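Local coordinates for cell division control protein 13 (Saccharomyces cerevisiae, PDB 4HCE) that takes part in telomere maintenance, dimerising through its OB2 domain, a step required for productive binding of Stn1, at residues B[21-27]-B[41-47]; B[65-70]-B[122-126]. All coordinates share one frame; numbering follows the deposited sequence.

In the fold
From the N terminus, the chain first forms strand 16-27, then crosses a connection of 14 residues without helix or strand and returns as strand 42-47. Contact 1 closes this short loop. The chain next enters strand 65-69, which pairs with 42-47 through main-chain bonds such as Leu44 N to Ile67 O, so the two contacts adjoin across a shared sheet. Contact 2 closes a longer loop, holding helices 72-79 and 86-92 and strand 101-110, before 122-126 comes alongside 65-70. The contacts follow one another in series, neither nesting nor crossing. Together they link four of the five OB-fold strands, one pairing antiparallel and the other parallel.

Contact 1: B[21-27]-B[41-47]; sequences GKIVGMN and TLKLYFT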
# COMPACT_ATOMS: atom_id res chain seq x y z
N GLY B 21 -1.47 15.33 -14.04
CA GLY B 21 -2.26 15.74 -12.89
C GLY B 21 -1.33 16.14 -11.79
O GLY B 21 -0.38 16.94 -12.00
N LYS B 22 -1.57 15.58 -10.61
CA LYS B 22 -0.80 15.96 -9.45
C LYS B 22 -0.48 14.79 -8.53
O LYS B 22 -1.26 13.83 -8.37
CB LYS B 22 -1.47 17.15 -8.69
CG LYS B 22 -1.04 18.54 -9.24
CD LYS B 22 -1.13 19.71 -8.26
CE LYS B 22 -0.17 19.65 -7.09
NZ LYS B 22 1.25 20.00 -7.42
N ILE B 23 0.70 14.86 -7.92
CA ILE B 23 0.98 13.97 -6.81
C ILE B 23 0.39 14.65 -5.60
O ILE B 23 0.74 15.80 -5.27
CB ILE B 23 2.47 13.74 -6.60
CG1 ILE B 23 3.06 13.08 -7.85
CG2 ILE B 23 2.71 12.88 -5.35
CD1 ILE B 23 4.54 13.30 -7.96
N VAL B 24 -0.53 13.93 -4.96
CA VAL B 24 -1.32 14.48 -3.88
C VAL B 24 -0.95 13.86 -2.54
O VAL B 24 -1.56 14.16 -1.54
CB VAL B 24 -2.84 14.32 -4.13
CG1 VAL B 24 -3.27 15.20 -5.28
CG2 VAL B 24 -3.20 12.87 -4.41
N GLY B 25 0.05 12.99 -2.52
CA GLY B 25 0.47 12.38 -1.26
C GLY B 25 1.54 11.33 -1.43
O GLY B 25 1.79 10.83 -2.54
N MET B 26 2.18 11.00 -0.32
CA MET B 26 3.15 9.94 -0.31
C MET B 26 3.01 9.08 0.94
O MET B 26 2.55 9.54 1.99
CB MET B 26 4.59 10.46 -0.51
CG MET B 26 5.19 11.26 0.63
SD MET B 26 6.79 12.03 0.25
CE MET B 26 6.72 13.41 1.36
N ASN B 27 3.40 7.83 0.78
CA ASN B 27 3.41 6.87 1.85
C ASN B 27 4.76 6.13 1.89
O ASN B 27 5.20 5.58 0.86
CB ASN B 27 2.30 5.87 1.63
CG ASN B 27 1.85 5.24 2.92
OD1 ASN B 27 1.10 5.85 3.68
ND2 ASN B 27 2.31 4.02 3.18
N THR B 41 8.46 0.50 1.55
CA THR B 41 8.44 1.01 0.18
C THR B 41 7.85 2.43 0.09
O THR B 41 6.89 2.77 0.78
CB THR B 41 7.69 0.01 -0.74
OG1 THR B 41 8.43 -1.21 -0.76
CG2 THR B 41 7.56 0.53 -2.16
N LEU B 42 8.46 3.27 -0.74
CA LEU B 42 7.95 4.59 -0.99
C LEU B 42 6.87 4.51 -2.06
O LEU B 42 7.09 3.95 -3.14
CB LEU B 42 9.07 5.55 -1.39
CG LEU B 42 8.69 6.99 -1.77
CD1 LEU B 42 8.15 7.75 -0.56
CD2 LEU B 42 9.91 7.68 -2.36
N LYS B 43 5.70 5.04 -1.72
CA LYS B 43 4.54 5.08 -2.61
C LYS B 43 4.10 6.52 -2.82
O LYS B 43 4.12 7.33 -1.88
CB LYS B 43 3.38 4.27 -2.02
CG LYS B 43 3.67 2.78 -1.90
CD LYS B 43 2.80 2.12 -0.84
CE LYS B 43 3.59 1.11 -0.02
NZ LYS B 43 3.28 -0.32 -0.33
N LEU B 44 3.73 6.83 -4.06
CA LEU B 44 3.15 8.15 -4.37
C LEU B 44 1.71 8.02 -4.81
O LEU B 44 1.33 7.02 -5.42
CB LEU B 44 3.96 8.86 -5.45
CG LEU B 44 5.47 8.97 -5.22
CD1 LEU B 44 6.08 9.65 -6.43
CD2 LEU B 44 5.82 9.72 -3.95
N TYR B 45 0.90 9.02 -4.49
CA TYR B 45 -0.48 9.05 -4.94
C TYR B 45 -0.68 10.14 -5.96
O TYR B 45 -0.39 11.31 -5.71
CB TYR B 45 -1.47 9.19 -3.76
CG TYR B 45 -1.26 8.05 -2.82
CD1 TYR B 45 -1.56 6.76 -3.22
CD2 TYR B 45 -0.65 8.23 -1.58
CE1 TYR B 45 -1.33 5.68 -2.41
CE2 TYR B 45 -0.40 7.15 -0.75
CZ TYR B 45 -0.74 5.87 -1.18
OH TYR B 45 -0.53 4.78 -0.38
N PHE B 46 -1.25 9.71 -7.08
CA PHE B 46 -1.43 10.54 -8.24
C PHE B 46 -2.88 10.56 -8.69
O PHE B 46 -3.55 9.52 -8.71
CB PHE B 46 -0.53 10.04 -9.35
CG PHE B 46 -0.58 10.87 -10.59
CD1 PHE B 46 0.36 11.86 -10.83
CD2 PHE B 46 -1.56 10.63 -11.52
CE1 PHE B 46 0.28 12.63 -11.99
CE2 PHE B 46 -1.63 11.37 -12.66
CZ PHE B 46 -0.71 12.37 -12.90
N THR B 47 -3.37 11.75 -9.02
CA THR B 47 -4.72 11.94 -9.55
C THR B 47 -4.84 13.24 -10.36
O THR B 47 -4.15 14.23 -10.08
CB THR B 47 -5.82 11.92 -8.46
OG1 THR B 47 -7.11 11.85 -9.09
CG2 THR B 47 -5.76 13.16 -7.56
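Tyr45 lays its ring alongside strand 22-27, reaching from Gly25 to Asn27. With CG anti to its own carbonyl carbon (chi1 -58°), CD2 comes 3.7 Å from Gly25 O, and OH ends 3.6 Å from Asn27 CB. The Asn27 amide is steeply inclined to the ring, the planes 61° apart. On this same face Lys43 starts beside Asn27 before its chain bends away, and Met120 of the second subunit packs on both Tyr45 and Asn27. An alanine in place of Tyr45 would strip the ring from Gly25 and Asn27, and is likely to open a gap beside Met120 of the neighbouring subunit.

The backbones form the antiparallel first pair of strands of an OB fold, interrupted by a beta bulge: Val24 and Gly25 both face Tyr45, with Val24 N giving a bond of 2.7 Å to Tyr45 O and Gly25 O receiving Tyr45 N at 2.8 Å. Paired bonds flank the bulge, between Lys22 and Thr47 and between Asn27 and Lys43.

On the other face, Phe46 turns its CG away from its backbone N (chi1 -177°), swinging the ring toward Gly21, where CZ of Phe46 lies 3.3 Å from Gly21 N. Gly21 has backbone angles that call for glycine, and a CB there would also collide with Thr47 O. Further along, Leu44 CD2 meets Met26 CB at 3.7 Å, while the extended end of Met26 leads off to helix 86-92. Ile23 fills the interval, its CG2 4.2 Å from Leu44 CB.

Contact 2: B[65-70]-B[122-126]; sequences IEIVIP and VWSLK
Val68 takes both direct main-chain bonds of this pairing. Its N donates to Trp123 O at 2.8 Å, nearly straight at 166°, and its O receives Leu125 N in a longer, more bent bond of 3.2 Å. One step earlier a water does the joining: it accepts from Trp123 N at 2.8 Å and donates to Glu66 O and Glu66 OE1, so the strands are bridged by solvent where they splay, and the Glu66 carboxylate is tied back to its own backbone. The short strand segments run at 60° to each other, consistent with direct bonding confined to Val68. This is the parallel pairing of the third and fifth strands of the OB fold, whose other strands are joined antiparallel.

Apolar contacts fall on two faces. On one, Ile65 sets its CD1 over a face of the Trp123 indole, Ile65 CD1 lying 4.1 Å from Trp123 CD1, while Glu66 O lies at the ring edge; Arg107 of strand 101-110 adds a cation-pi contact to the same indole. Further along, the side chains of Ile69 and Leu125 run alongside each other in the same direction, with Ile69 CD1 3.6 Å from Leu125 CD2, and Ile67 CG2 completes the group against Leu125 CB. On the opposite face Val68 and Val122 meet at about a right angle through their CG2 methyls, 3.6 Å apart. Val68 places that methyl between its backbone N and carbonyl carbon, where it also approaches Trp123 O.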
# COMPACT_ATOMS: atom_id res chain seq x y z
N ILE B 65 -4.14 6.71 -8.36
CA ILE B 65 -3.38 5.48 -8.34
C ILE B 65 -2.18 5.61 -7.41
O ILE B 65 -1.61 6.71 -7.24
CB ILE B 65 -2.97 4.97 -9.74
CG1 ILE B 65 -2.19 6.03 -10.50
CG2 ILE B 65 -4.20 4.48 -10.52
CD1 ILE B 65 -1.09 5.39 -11.33
N GLU B 66 -1.85 4.47 -6.81
CA GLU B 66 -0.63 4.26 -6.06
C GLU B 66 0.55 3.98 -7.03
O GLU B 66 0.45 3.16 -7.93
CB GLU B 66 -0.83 3.09 -5.08
CG GLU B 66 0.46 2.55 -4.50
CD GLU B 66 0.32 1.12 -3.95
OE1 GLU B 66 0.71 0.12 -4.64
OE2 GLU B 66 -0.21 1.03 -2.83
N ILE B 67 1.66 4.67 -6.84
CA ILE B 67 2.85 4.45 -7.66
C ILE B 67 4.00 4.11 -6.72
O ILE B 67 4.34 4.89 -5.82
CB ILE B 67 3.22 5.70 -8.47
CG1 ILE B 67 2.04 6.20 -9.31
CG2 ILE B 67 4.44 5.43 -9.34
CD1 ILE B 67 2.25 7.61 -9.88
N VAL B 68 4.59 2.93 -6.91
CA VAL B 68 5.70 2.51 -6.09
C VAL B 68 7.00 2.90 -6.76
O VAL B 68 7.14 2.79 -7.99
CB VAL B 68 5.66 0.99 -5.71
CG1 VAL B 68 4.28 0.57 -5.24
CG2 VAL B 68 6.05 0.11 -6.88
N ILE B 69 7.91 3.42 -5.93
CA ILE B 69 9.34 3.55 -6.24
C ILE B 69 9.97 2.37 -5.51
O ILE B 69 10.16 2.41 -4.30
CB ILE B 69 9.97 4.86 -5.69
CG1 ILE B 69 8.97 6.02 -5.71
CG2 ILE B 69 11.27 5.20 -6.42
CD1 ILE B 69 8.70 6.63 -7.07
N PRO B 70 10.25 1.28 -6.24
CA PRO B 70 10.54 -0.05 -5.64
C PRO B 70 11.86 -0.28 -4.86
O PRO B 70 11.90 -1.14 -3.98
CB PRO B 70 10.45 -1.02 -6.83
CG PRO B 70 10.40 -0.19 -8.07
CD PRO B 70 10.24 1.27 -7.72
N VAL B 122 1.88 -3.96 -9.48
CA VAL B 122 1.84 -2.59 -8.99
C VAL B 122 2.25 -1.69 -10.14
O VAL B 122 2.82 -2.17 -11.14
CB VAL B 122 2.79 -2.37 -7.79
CG1 VAL B 122 2.37 -3.23 -6.58
CG2 VAL B 122 4.23 -2.69 -8.18
N TRP B 123 1.94 -0.40 -10.01
CA TRP B 123 2.48 0.63 -10.87
C TRP B 123 3.81 1.10 -10.35
O TRP B 123 3.93 1.48 -9.18
CB TRP B 123 1.50 1.80 -10.94
CG TRP B 123 0.27 1.48 -11.73
CD1 TRP B 123 -1.03 1.32 -11.26
CD2 TRP B 123 0.18 1.24 -13.18
NE1 TRP B 123 -1.90 1.02 -12.29
CE2 TRP B 123 -1.24 0.97 -13.47
CE3 TRP B 123 1.10 1.23 -14.22
CZ2 TRP B 123 -1.68 0.70 -14.76
CZ3 TRP B 123 0.63 0.97 -15.51
CH2 TRP B 123 -0.72 0.69 -15.77
N SER B 124 4.83 1.10 -11.18
CA SER B 124 6.08 1.71 -10.77
C SER B 124 6.42 2.94 -11.60
O SER B 124 6.01 3.04 -12.74
CB SER B 124 7.23 0.73 -10.84
OG SER B 124 7.45 0.42 -12.19
N LEU B 125 7.20 3.85 -11.02
CA LEU B 125 7.53 5.09 -11.68
C LEU B 125 8.55 4.91 -12.77
O LEU B 125 9.72 4.66 -12.50
CB LEU B 125 8.05 6.12 -10.67
CG LEU B 125 8.24 7.54 -11.20
CD1 LEU B 125 7.32 7.81 -12.38
CD2 LEU B 125 7.95 8.51 -10.07
N LYS B 126 8.12 5.01 -14.02
CA LYS B 126 9.03 4.94 -15.16
C LYS B 126 9.70 6.29 -15.41
O LYS B 126 10.92 6.38 -15.50
CB LYS B 126 8.32 4.48 -16.42
CG LYS B 126 9.27 4.04 -17.51
CD LYS B 126 8.50 3.42 -18.66
CE LYS B 126 9.44 2.59 -19.53
NZ LYS B 126 9.96 3.40 -20.65
O HOH W 1 0.35 0.25 -7.79